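DNA polymerase III beta subunit (Streptococcus pyogenes, PDB 2AVT) probably forms a ring-shaped dimeric sliding clamp that encircles DNA and tethers the replicative polymerase to its template. Local coordinates at residues E261-L271 and L315-L325; S337-K347 and L359-Q370. One frame throughout, in Å; residues are numbered along the deposited sequence.

Contact 1. Residues E261-L271 and L315-L325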
loop_
_atom_site.group_PDB
_atom_site.type_symbol
_atom_site.label_atom_id
_atom_site.label_comp_id
_atom_site.label_asym_id
_atom_site.label_seq_id
_atom_site.Cartn_x
_atom_site.Cartn_y
_atom_site.Cartn_z
ATOM N N GLU A 261 -8.214 -17.999 39.620
ATOM C CA GLU A 261 -8.590 -17.281 40.832
ATOM C C GLU A 261 -9.351 -16.006 40.528
ATOM O O GLU A 261 -10.022 -15.449 41.400
ATOM C CB GLU A 261 -7.335 -16.926 41.631
ATOM C CG GLU A 261 -6.536 -18.127 42.098
ATOM C CD GLU A 261 -7.222 -18.872 43.221
ATOM O OE1 GLU A 261 -7.433 -18.264 44.292
ATOM O OE2 GLU A 261 -7.547 -20.065 43.031
ATOM N N THR A 262 -9.234 -15.543 39.289
ATOM C CA THR A 262 -9.895 -14.318 38.876
ATOM C C THR A 262 -10.476 -14.447 37.475
ATOM O O THR A 262 -9.917 -15.130 36.619
ATOM C CB THR A 262 -8.906 -13.134 38.892
ATOM O OG1 THR A 262 -8.287 -13.047 40.182
ATOM C CG2 THR A 262 -9.628 -11.830 38.601
ATOM N N GLU A 263 -11.607 -13.790 37.257
ATOM C CA GLU A 263 -12.270 -13.801 35.963
ATOM C C GLU A 263 -12.860 -12.435 35.698
ATOM O O GLU A 263 -13.464 -11.831 36.582
ATOM C CB GLU A 263 -13.412 -14.823 35.919
ATOM C CG GLU A 263 -14.273 -14.686 34.655
ATOM C CD GLU A 263 -15.570 -15.478 34.713
ATOM O OE1 GLU A 263 -15.511 -16.717 34.869
ATOM O OE2 GLU A 263 -16.648 -14.856 34.600
ATOM N N VAL A 264 -12.680 -11.947 34.476
ATOM C CA VAL A 264 -13.234 -10.658 34.089
ATOM C C VAL A 264 -13.762 -10.782 32.670
ATOM O O VAL A 264 -13.173 -11.466 31.837
ATOM C CB VAL A 264 -12.177 -9.538 34.114
ATOM C CG1 VAL A 264 -12.857 -8.189 33.879
ATOM C CG2 VAL A 264 -11.431 -9.545 35.438
ATOM N N VAL A 265 -14.885 -10.129 32.401
ATOM C CA VAL A 265 -15.481 -10.162 31.074
ATOM C C VAL A 265 -15.479 -8.742 30.531
ATOM O O VAL A 265 -16.012 -7.831 31.164
ATOM C CB VAL A 265 -16.938 -10.690 31.113
ATOM C CG1 VAL A 265 -17.512 -10.730 29.708
ATOM C CG2 VAL A 265 -16.974 -12.084 31.733
ATOM N N PHE A 266 -14.864 -8.556 29.365
ATOM C CA PHE A 266 -14.795 -7.235 28.746
ATOM C C PHE A 266 -15.439 -7.237 27.376
ATOM O O PHE A 266 -15.655 -8.284 26.767
ATOM C CB PHE A 266 -13.348 -6.782 28.506
ATOM C CG PHE A 266 -12.453 -6.833 29.708
ATOM C CD1 PHE A 266 -11.833 -8.010 30.082
ATOM C CD2 PHE A 266 -12.143 -5.673 30.395
ATOM C CE1 PHE A 266 -10.915 -8.027 31.113
ATOM C CE2 PHE A 266 -11.230 -5.685 31.423
ATOM C CZ PHE A 266 -10.613 -6.862 31.780
ATOM N N ASN A 267 -15.726 -6.042 26.885
ATOM C CA ASN A 267 -16.258 -5.885 25.546
ATOM C C ASN A 267 -14.985 -6.097 24.715
ATOM O O ASN A 267 -13.998 -5.375 24.886
ATOM C CB ASN A 267 -16.786 -4.467 25.358
ATOM C CG ASN A 267 -17.185 -4.182 23.932
ATOM O OD1 ASN A 267 -18.361 -3.993 23.633
ATOM N ND2 ASN A 267 -16.203 -4.154 23.038
ATOM N N THR A 268 -14.994 -7.097 23.841
ATOM C CA THR A 268 -13.826 -7.415 23.026
ATOM C C THR A 268 -13.145 -6.214 22.361
ATOM O O THR A 268 -11.933 -6.023 22.501
ATOM C CB THR A 268 -14.190 -8.438 21.938
ATOM O OG1 THR A 268 -14.695 -9.624 22.556
ATOM C CG2 THR A 268 -12.971 -8.793 21.107
ATOM N N GLN A 269 -13.930 -5.402 21.659
ATOM C CA GLN A 269 -13.406 -4.244 20.944
ATOM C C GLN A 269 -12.846 -3.110 21.803
ATOM O O GLN A 269 -11.758 -2.607 21.524
ATOM C CB GLN A 269 -14.477 -3.679 20.010
ATOM C CG GLN A 269 -13.961 -2.588 19.074
ATOM C CD GLN A 269 -15.013 -2.101 18.095
ATOM O OE1 GLN A 269 -15.964 -1.414 18.471
ATOM N NE2 GLN A 269 -14.849 -2.464 16.828
ATOM N N SER A 270 -13.578 -2.700 22.835
ATOM C CA SER A 270 -13.113 -1.613 23.689
ATOM C C SER A 270 -11.801 -1.969 24.378
ATOM O O SER A 270 -10.938 -1.109 24.553
ATOM C CB SER A 270 -14.173 -1.245 24.737
ATOM O OG SER A 270 -14.323 -2.258 25.714
ATOM N N LEU A 271 -11.647 -3.232 24.763
ATOM C CA LEU A 271 -10.419 -3.671 25.423
ATOM C C LEU A 271 -9.249 -3.657 24.443
ATOM O O LEU A 271 -8.106 -3.353 24.815
ATOM C CB LEU A 271 -10.584 -5.081 25.997
ATOM C CG LEU A 271 -9.329 -5.605 26.704
ATOM C CD1 LEU A 271 -8.915 -4.614 27.790
ATOM C CD2 LEU A 271 -9.592 -6.983 27.306
ATOM N N LEU A 315 -10.456 0.796 32.711
ATOM C CA LEU A 315 -11.085 -0.110 31.757
ATOM C C LEU A 315 -12.520 -0.478 32.131
ATOM O O LEU A 315 -12.789 -0.933 33.240
ATOM C CB LEU A 315 -10.260 -1.392 31.620
ATOM C CG LEU A 315 -8.850 -1.223 31.051
ATOM C CD1 LEU A 315 -8.157 -2.575 30.960
ATOM C CD2 LEU A 315 -8.940 -0.575 29.687
ATOM N N ASP A 316 -13.440 -0.271 31.192
ATOM C CA ASP A 316 -14.845 -0.605 31.405
ATOM C C ASP A 316 -14.960 -2.127 31.320
ATOM O O ASP A 316 -14.304 -2.754 30.488
ATOM C CB ASP A 316 -15.706 0.056 30.323
ATOM C CG ASP A 316 -17.193 -0.178 30.529
ATOM O OD1 ASP A 316 -17.565 -0.942 31.448
ATOM O OD2 ASP A 316 -17.995 0.402 29.767
ATOM N N ILE A 317 -15.780 -2.728 32.179
ATOM C CA ILE A 317 -15.930 -4.179 32.152
ATOM C C ILE A 317 -17.384 -4.637 32.108
ATOM O O ILE A 317 -18.307 -3.854 32.340
ATOM C CB ILE A 317 -15.275 -4.842 33.376
ATOM C CG1 ILE A 317 -16.225 -4.773 34.571
ATOM C CG2 ILE A 317 -13.970 -4.137 33.712
ATOM C CD1 ILE A 317 -15.834 -5.696 35.699
ATOM N N VAL A 318 -17.570 -5.920 31.814
ATOM C CA VAL A 318 -18.899 -6.512 31.742
ATOM C C VAL A 318 -19.249 -7.140 33.087
ATOM O O VAL A 318 -20.350 -6.956 33.601
ATOM C CB VAL A 318 -18.962 -7.588 30.641
ATOM C CG1 VAL A 318 -20.366 -8.155 30.540
ATOM C CG2 VAL A 318 -18.539 -6.990 29.316
ATOM N N SER A 319 -18.301 -7.875 33.658
ATOM C CA SER A 319 -18.509 -8.521 34.946
ATOM C C SER A 319 -17.180 -9.049 35.467
ATOM O O SER A 319 -16.265 -9.336 34.690
ATOM C CB SER A 319 -19.500 -9.681 34.812
ATOM O OG SER A 319 -18.913 -10.775 34.129
ATOM N N GLN A 320 -17.070 -9.174 36.783
ATOM C CA GLN A 320 -15.842 -9.675 37.376
ATOM C C GLN A 320 -16.156 -10.575 38.561
ATOM O O GLN A 320 -17.284 -10.601 39.057
ATOM C CB GLN A 320 -14.953 -8.512 37.823
ATOM C CG GLN A 320 -15.521 -7.680 38.962
ATOM C CD GLN A 320 -14.670 -6.461 39.272
ATOM O OE1 GLN A 320 -13.486 -6.579 39.583
ATOM N NE2 GLN A 320 -15.274 -5.282 39.186
ATOM N N SER A 321 -15.147 -11.321 39.000
ATOM C CA SER A 321 -15.287 -12.228 40.128
ATOM C C SER A 321 -13.910 -12.754 40.497
ATOM O O SER A 321 -13.008 -12.813 39.659
ATOM C CB SER A 321 -16.208 -13.397 39.766
ATOM O OG SER A 321 -15.651 -14.181 38.729
ATOM N N GLY A 322 -13.750 -13.137 41.757
ATOM C CA GLY A 322 -12.467 -13.644 42.200
ATOM C C GLY A 322 -11.694 -12.587 42.962
ATOM O O GLY A 322 -12.220 -11.513 43.255
ATOM N N SER A 323 -10.438 -12.891 43.268
ATOM C CA SER A 323 -9.582 -11.984 44.019
ATOM C C SER A 323 -8.935 -10.889 43.180
ATOM O O SER A 323 -8.858 -10.978 41.951
ATOM C CB SER A 323 -8.487 -12.783 44.725
ATOM O OG SER A 323 -7.721 -13.517 43.785
ATOM N N ASP A 324 -8.473 -9.850 43.868
ATOM C CA ASP A 324 -7.806 -8.732 43.223
ATOM C C ASP A 324 -6.498 -9.250 42.640
ATOM O O ASP A 324 -5.979 -10.279 43.077
ATOM C CB ASP A 324 -7.525 -7.635 44.249
ATOM C CG ASP A 324 -8.791 -6.979 44.759
ATOM O OD1 ASP A 324 -9.821 -7.679 44.863
ATOM O OD2 ASP A 324 -8.759 -5.768 45.066
ATOM N N LEU A 325 -5.962 -8.538 41.654
ATOM C CA LEU A 325 -4.721 -8.958 41.021
ATOM C C LEU A 325 -4.087 -7.862 40.177
ATOM O O LEU A 325 -4.773 -7.016 39.603
ATOM C CB LEU A 325 -4.971 -10.188 40.140
ATOM C CG LEU A 325 -3.757 -10.763 39.407
ATOM C CD1 LEU A 325 -2.771 -11.325 40.417
ATOM C CD2 LEU A 325 -4.198 -11.850 38.445
#

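Contact 2. Residues S337-K347 and L359-Q370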
loop_
_atom_site.group_PDB
_atom_site.type_symbol
_atom_site.label_atom_id
_atom_site.label_comp_id
_atom_site.label_asym_id
_atom_site.label_seq_id
_atom_site.Cartn_x
_atom_site.Cartn_y
_atom_site.Cartn_z
ATOM N N SER A 337 -4.691 -11.434 20.324
ATOM C CA SER A 337 -5.649 -12.426 20.810
ATOM C C SER A 337 -7.067 -11.882 20.675
ATOM O O SER A 337 -7.989 -12.608 20.310
ATOM C CB SER A 337 -5.374 -12.778 22.275
ATOM O OG SER A 337 -4.244 -13.630 22.394
ATOM N N LEU A 338 -7.235 -10.597 20.966
ATOM C CA LEU A 338 -8.544 -9.967 20.876
ATOM C C LEU A 338 -9.001 -9.832 19.420
ATOM O O LEU A 338 -10.189 -9.942 19.114
ATOM C CB LEU A 338 -8.506 -8.597 21.563
ATOM C CG LEU A 338 -8.172 -8.670 23.066
ATOM C CD1 LEU A 338 -7.962 -7.274 23.643
ATOM C CD2 LEU A 338 -9.305 -9.390 23.797
ATOM N N LYS A 339 -8.054 -9.608 18.518
ATOM C CA LYS A 339 -8.392 -9.466 17.111
ATOM C C LYS A 339 -8.973 -10.785 16.615
ATOM O O LYS A 339 -9.858 -10.802 15.758
ATOM C CB LYS A 339 -7.140 -9.087 16.306
ATOM C CG LYS A 339 -7.417 -8.727 14.853
ATOM C CD LYS A 339 -6.187 -8.121 14.183
ATOM C CE LYS A 339 -6.477 -7.731 12.740
ATOM N NZ LYS A 339 -5.311 -7.042 12.102
ATOM N N ALA A 340 -8.488 -11.890 17.178
ATOM C CA ALA A 340 -8.951 -13.224 16.799
ATOM C C ALA A 340 -10.313 -13.627 17.385
ATOM O O ALA A 340 -10.850 -14.674 17.036
ATOM C CB ALA A 340 -7.913 -14.251 17.188
ATOM N N ILE A 341 -10.870 -12.806 18.267
ATOM C CA ILE A 341 -12.162 -13.114 18.880
ATOM C C ILE A 341 -13.293 -12.365 18.185
ATOM O O ILE A 341 -13.350 -11.142 18.225
ATOM C CB ILE A 341 -12.152 -12.756 20.383
ATOM C CG1 ILE A 341 -11.129 -13.633 21.115
ATOM C CG2 ILE A 341 -13.528 -12.970 20.986
ATOM C CD1 ILE A 341 -10.878 -13.203 22.566
ATOM N N LYS A 342 -14.192 -13.103 17.543
ATOM C CA LYS A 342 -15.307 -12.488 16.835
ATOM C C LYS A 342 -16.457 -12.078 17.745
ATOM O O LYS A 342 -17.231 -11.184 17.398
ATOM C CB LYS A 342 -15.855 -13.434 15.760
ATOM C CG LYS A 342 -14.898 -13.770 14.632
ATOM C CD LYS A 342 -15.568 -14.742 13.659
ATOM C CE LYS A 342 -14.650 -15.173 12.522
ATOM N NZ LYS A 342 -15.325 -16.184 11.649
ATOM N N SER A 343 -16.573 -12.722 18.901
ATOM C CA SER A 343 -17.662 -12.417 19.829
ATOM C C SER A 343 -17.585 -11.025 20.448
ATOM O O SER A 343 -16.500 -10.476 20.656
ATOM C CB SER A 343 -17.717 -13.455 20.949
ATOM O OG SER A 343 -16.559 -13.387 21.754
ATOM N N GLU A 344 -18.751 -10.465 20.749
ATOM C CA GLU A 344 -18.825 -9.142 21.337
ATOM C C GLU A 344 -18.075 -9.070 22.663
ATOM O O GLU A 344 -17.533 -8.027 23.016
ATOM C CB GLU A 344 -20.291 -8.738 21.536
ATOM C CG GLU A 344 -20.476 -7.312 22.039
ATOM C CD GLU A 344 -21.935 -6.881 22.098
ATOM O OE1 GLU A 344 -22.581 -6.805 21.034
ATOM O OE2 GLU A 344 -22.436 -6.616 23.213
ATOM N N THR A 345 -18.025 -10.177 23.396
ATOM C CA THR A 345 -17.335 -10.178 24.683
ATOM C C THR A 345 -16.258 -11.248 24.772
ATOM O O THR A 345 -16.257 -12.210 24.004
ATOM C CB THR A 345 -18.324 -10.403 25.857
ATOM O OG1 THR A 345 -18.738 -11.774 25.878
ATOM C CG2 THR A 345 -19.554 -9.534 25.697
ATOM N N VAL A 346 -15.340 -11.065 25.718
ATOM C CA VAL A 346 -14.258 -12.016 25.946
ATOM C C VAL A 346 -14.141 -12.288 27.440
ATOM O O VAL A 346 -14.271 -11.377 28.258
ATOM C CB VAL A 346 -12.900 -11.484 25.421
ATOM C CG1 VAL A 346 -12.629 -10.093 25.975
ATOM C CG2 VAL A 346 -11.781 -12.435 25.821
ATOM N N LYS A 347 -13.901 -13.545 27.788
ATOM C CA LYS A 347 -13.773 -13.956 29.178
ATOM C C LYS A 347 -12.306 -14.220 29.497
ATOM O O LYS A 347 -11.681 -15.078 28.881
ATOM C CB LYS A 347 -14.582 -15.233 29.416
ATOM C CG LYS A 347 -15.745 -15.082 30.371
ATOM C CD LYS A 347 -16.453 -16.425 30.558
ATOM C CE LYS A 347 -17.547 -16.344 31.606
ATOM N NZ LYS A 347 -18.262 -17.648 31.745
ATOM N N LEU A 359 -7.877 -16.750 27.687
ATOM C CA LEU A 359 -8.928 -15.942 27.097
ATOM C C LEU A 359 -9.826 -16.874 26.280
ATOM O O LEU A 359 -9.343 -17.762 25.582
ATOM C CB LEU A 359 -8.326 -14.873 26.170
ATOM C CG LEU A 359 -7.067 -14.095 26.583
ATOM C CD1 LEU A 359 -7.273 -13.476 27.943
ATOM C CD2 LEU A 359 -5.858 -15.019 26.609
ATOM N N THR A 360 -11.135 -16.678 26.386
ATOM C CA THR A 360 -12.084 -17.490 25.632
ATOM C C THR A 360 -13.223 -16.582 25.215
ATOM O O THR A 360 -13.568 -15.637 25.927
ATOM C CB THR A 360 -12.654 -18.681 26.474
ATOM O OG1 THR A 360 -13.359 -18.179 27.617
ATOM C CG2 THR A 360 -11.536 -19.592 26.939
ATOM N N PRO A 361 -13.812 -16.846 24.045
ATOM C CA PRO A 361 -14.925 -16.039 23.531
ATOM C C PRO A 361 -16.058 -15.953 24.549
ATOM O O PRO A 361 -16.310 -16.906 25.281
ATOM C CB PRO A 361 -15.321 -16.777 22.254
ATOM C CG PRO A 361 -14.940 -18.208 22.551
ATOM C CD PRO A 361 -13.597 -18.044 23.218
ATOM N N GLY A 362 -16.733 -14.810 24.598
ATOM C CA GLY A 362 -17.817 -14.631 25.552
ATOM C C GLY A 362 -19.108 -15.361 25.229
ATOM O O GLY A 362 -19.829 -15.785 26.134
ATOM N N ASP A 363 -19.404 -15.515 23.943
ATOM C CA ASP A 363 -20.624 -16.187 23.509
ATOM C C ASP A 363 -20.490 -17.706 23.567
ATOM O O ASP A 363 -21.410 -18.424 23.194
ATOM C CB ASP A 363 -20.972 -15.775 22.074
ATOM C CG ASP A 363 -19.895 -16.170 21.073
ATOM O OD1 ASP A 363 -19.294 -17.249 21.236
ATOM O OD2 ASP A 363 -19.657 -15.411 20.114
ATOM N N GLU A 364 -19.341 -18.184 24.025
ATOM C CA GLU A 364 -19.073 -19.616 24.116
ATOM C C GLU A 364 -19.743 -20.460 23.036
ATOM O O GLU A 364 -20.536 -21.350 23.333
ATOM C CB GLU A 364 -19.461 -20.138 25.504
ATOM C CG GLU A 364 -20.779 -19.608 26.024
ATOM C CD GLU A 364 -20.927 -19.811 27.512
ATOM O OE1 GLU A 364 -21.119 -20.966 27.939
ATOM O OE2 GLU A 364 -20.843 -18.815 28.261
ATOM N N GLU A 365 -19.423 -20.174 21.779
ATOM C CA GLU A 365 -19.976 -20.931 20.663
ATOM C C GLU A 365 -18.883 -21.825 20.097
ATOM O O GLU A 365 -19.141 -22.731 19.300
ATOM C CB GLU A 365 -20.482 -19.995 19.573
ATOM C CG GLU A 365 -21.633 -19.124 20.004
ATOM C CD GLU A 365 -22.268 -18.402 18.841
ATOM O OE1 GLU A 365 -21.566 -17.615 18.170
ATOM O OE2 GLU A 365 -23.471 -18.628 18.596
ATOM N N GLU A 366 -17.656 -21.559 20.522
ATOM C CA GLU A 366 -16.511 -22.329 20.074
ATOM C C GLU A 366 -15.658 -22.733 21.264
ATOM O O GLU A 366 -15.671 -22.067 22.295
ATOM C CB GLU A 366 -15.642 -21.497 19.130
ATOM C CG GLU A 366 -16.317 -21.028 17.847
ATOM C CD GLU A 366 -15.376 -20.202 16.983
ATOM O OE1 GLU A 366 -14.202 -20.043 17.379
ATOM O OE2 GLU A 366 -15.802 -19.717 15.913
ATOM N N SER A 367 -14.937 -23.838 21.121
ATOM C CA SER A 367 -14.022 -24.288 22.157
ATOM C C SER A 367 -12.698 -23.664 21.713
ATOM O O SER A 367 -11.802 -24.343 21.213
ATOM C CB SER A 367 -13.907 -25.810 22.164
ATOM O OG SER A 367 -12.885 -26.230 23.054
ATOM N N PHE A 368 -12.609 -22.351 21.875
ATOM C CA PHE A 368 -11.437 -21.587 21.476
ATOM C C PHE A 368 -10.766 -21.004 22.713
ATOM O O PHE A 368 -11.306 -20.124 23.372
ATOM C CB PHE A 368 -11.880 -20.478 20.513
ATOM C CG PHE A 368 -10.769 -19.589 20.031
ATOM C CD1 PHE A 368 -9.495 -20.089 19.813
ATOM C CD2 PHE A 368 -11.021 -18.256 19.736
ATOM C CE1 PHE A 368 -8.490 -19.272 19.307
ATOM C CE2 PHE A 368 -10.024 -17.434 19.231
ATOM C CZ PHE A 368 -8.755 -17.945 19.016
ATOM N N ILE A 369 -9.582 -21.515 23.019
ATOM C CA ILE A 369 -8.827 -21.061 24.174
ATOM C C ILE A 369 -7.472 -20.495 23.762
ATOM O O ILE A 369 -6.762 -21.099 22.957
ATOM C CB ILE A 369 -8.564 -22.221 25.144
ATOM C CG1 ILE A 369 -9.889 -22.734 25.722
ATOM C CG2 ILE A 369 -7.614 -21.759 26.243
ATOM C CD1 ILE A 369 -9.750 -24.024 26.522
ATOM N N GLN A 370 -7.129 -19.333 24.306
ATOM C CA GLN A 370 -5.840 -18.705 24.033
ATOM C C GLN A 370 -5.132 -18.513 25.368
ATOM O O GLN A 370 -5.766 -18.206 26.377
ATOM C CB GLN A 370 -6.019 -17.360 23.327
ATOM C CG GLN A 370 -6.633 -17.471 21.934
ATOM C CD GLN A 370 -6.758 -16.131 21.254
ATOM O OE1 GLN A 370 -5.790 -15.613 20.690
ATOM N NE2 GLN A 370 -7.945 -15.550 21.314
#

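Contact 1. Residues E261-L271 and L315-L325
E261 opens the pairing: its carbonyl O accepts a hydrogen bond from S323 N. This is one edge of an antiparallel sheet that runs on from the C-terminal domain of the clamp into the central domain. Strand 262-267 pairs antiparallel with 319-322, the outermost strand within the chain, the axes 4.7 Å apart at 173°. T262 adds a side-chain bond. Its OG1 donates to S323 O at 2.8 Å, tilted from the plane of that carbonyl. The OG1 sits beside its own backbone N (chi1 -54°), while CG2 also packs against S323 O. E263 and S321 exchange two backbone hydrogen bonds, and their side chains lie on the same face, with E263 CB 3.6 Å from S321 OG. V264 faces the other side of the sheet, where CG1 meets I317 CB; the two side chains cross at about a right angle. V265 N donates to S319 O. Its own O receives V318 N and, more weakly, S319 N, because V318 and S319 both face V265 in a classic beta bulge. The bulge brings V318 CB to 3.6 Å from V265 CG1. F266 lies between apolar groups of its own segment. L271 CD2 sits over one ring face and V264 CG1 over the opposite one, both toward the rim. I317 CG2 approaches F266 CE2 obliquely, and D316 O lies at the ring edge near its plane, 3.6 Å from CD2. N267 is the N-cap residue of helix 268-282. In the first turn of that helix, L271 CD1 touches L315 CD1 at 3.8 Å.

Contact 2. Residues S337-K347 and L359-Q370
S337 and Q370 join the last turn of helix 331-339 to strand 367-372 by way of the glutamine amide. Q370 NE2 donates to S337 O at 3.1 Å with an angle of 166° at the hydrogen. The acceptor lies close to the amide plane. The other end of the amide, OE1, is 3.0 Å from S337 OG, but this hydroxyl also has Y333 O as an acceptor, so its bond to Q370 is not settled. I341 CG1 packs against Q370 NE2, and the two side chains cross obliquely. The ring of F368 lies nearby, with CE2 3.6 Å from A340 O.

The second half of the contact is a beta hairpin of strands 345-350 and 357-361. K347 and T360 form an antiparallel hydrogen-bonded pair. K347 N donates to T360 O at 2.8 Å, almost straight at 173°, and T360 N returns a bond to K347 O. V346 and P361 are the next, non-hydrogen-bonded pair. P361, which has no N-H, falls at this position, and the next cross-strand donor is G362 N, reaching T345 O at 2.7 Å from above the carbonyl plane. T345 O has a second donor in S343 OG. That OG lies between its backbone N and carbonyl carbon (chi1 65°), which turns it toward T345 and leaves it 3.6 Å from P361 CB. At the exposed end, K347 NZ and E364 OE2 are of opposite charge but too far apart for a salt bridge. Most of the hold is therefore neutral: backbone bonds fix the hairpin, and one side-chain amide ties in the helix, with little reliance on charge pairs.

How the contacts relate
Both contacts lie within the C-terminal domain's part of one antiparallel sheet, which continues into strands of the central domain. Contact 1 lies at its outer edge, farther from the centre of the chain, and contact 2 lies further in. Their centres are 13 Å apart, and strands 262-267 and 345-350 are neighbours. T268 is one junction: its OG1 probably donates to S343 O and its N to E344 O. E263 also packs against K347. Each contact is partly buried, but contact 1 has more exposed residues, chiefly on segment 315-325. Its chemistry is antiparallel backbone pairing, broken by one bulge, with apolar contacts of V264, F266 and L271 to I317 and L315. Contact 2 mixes short hairpin pairing with a glutamine amide that reaches a helix.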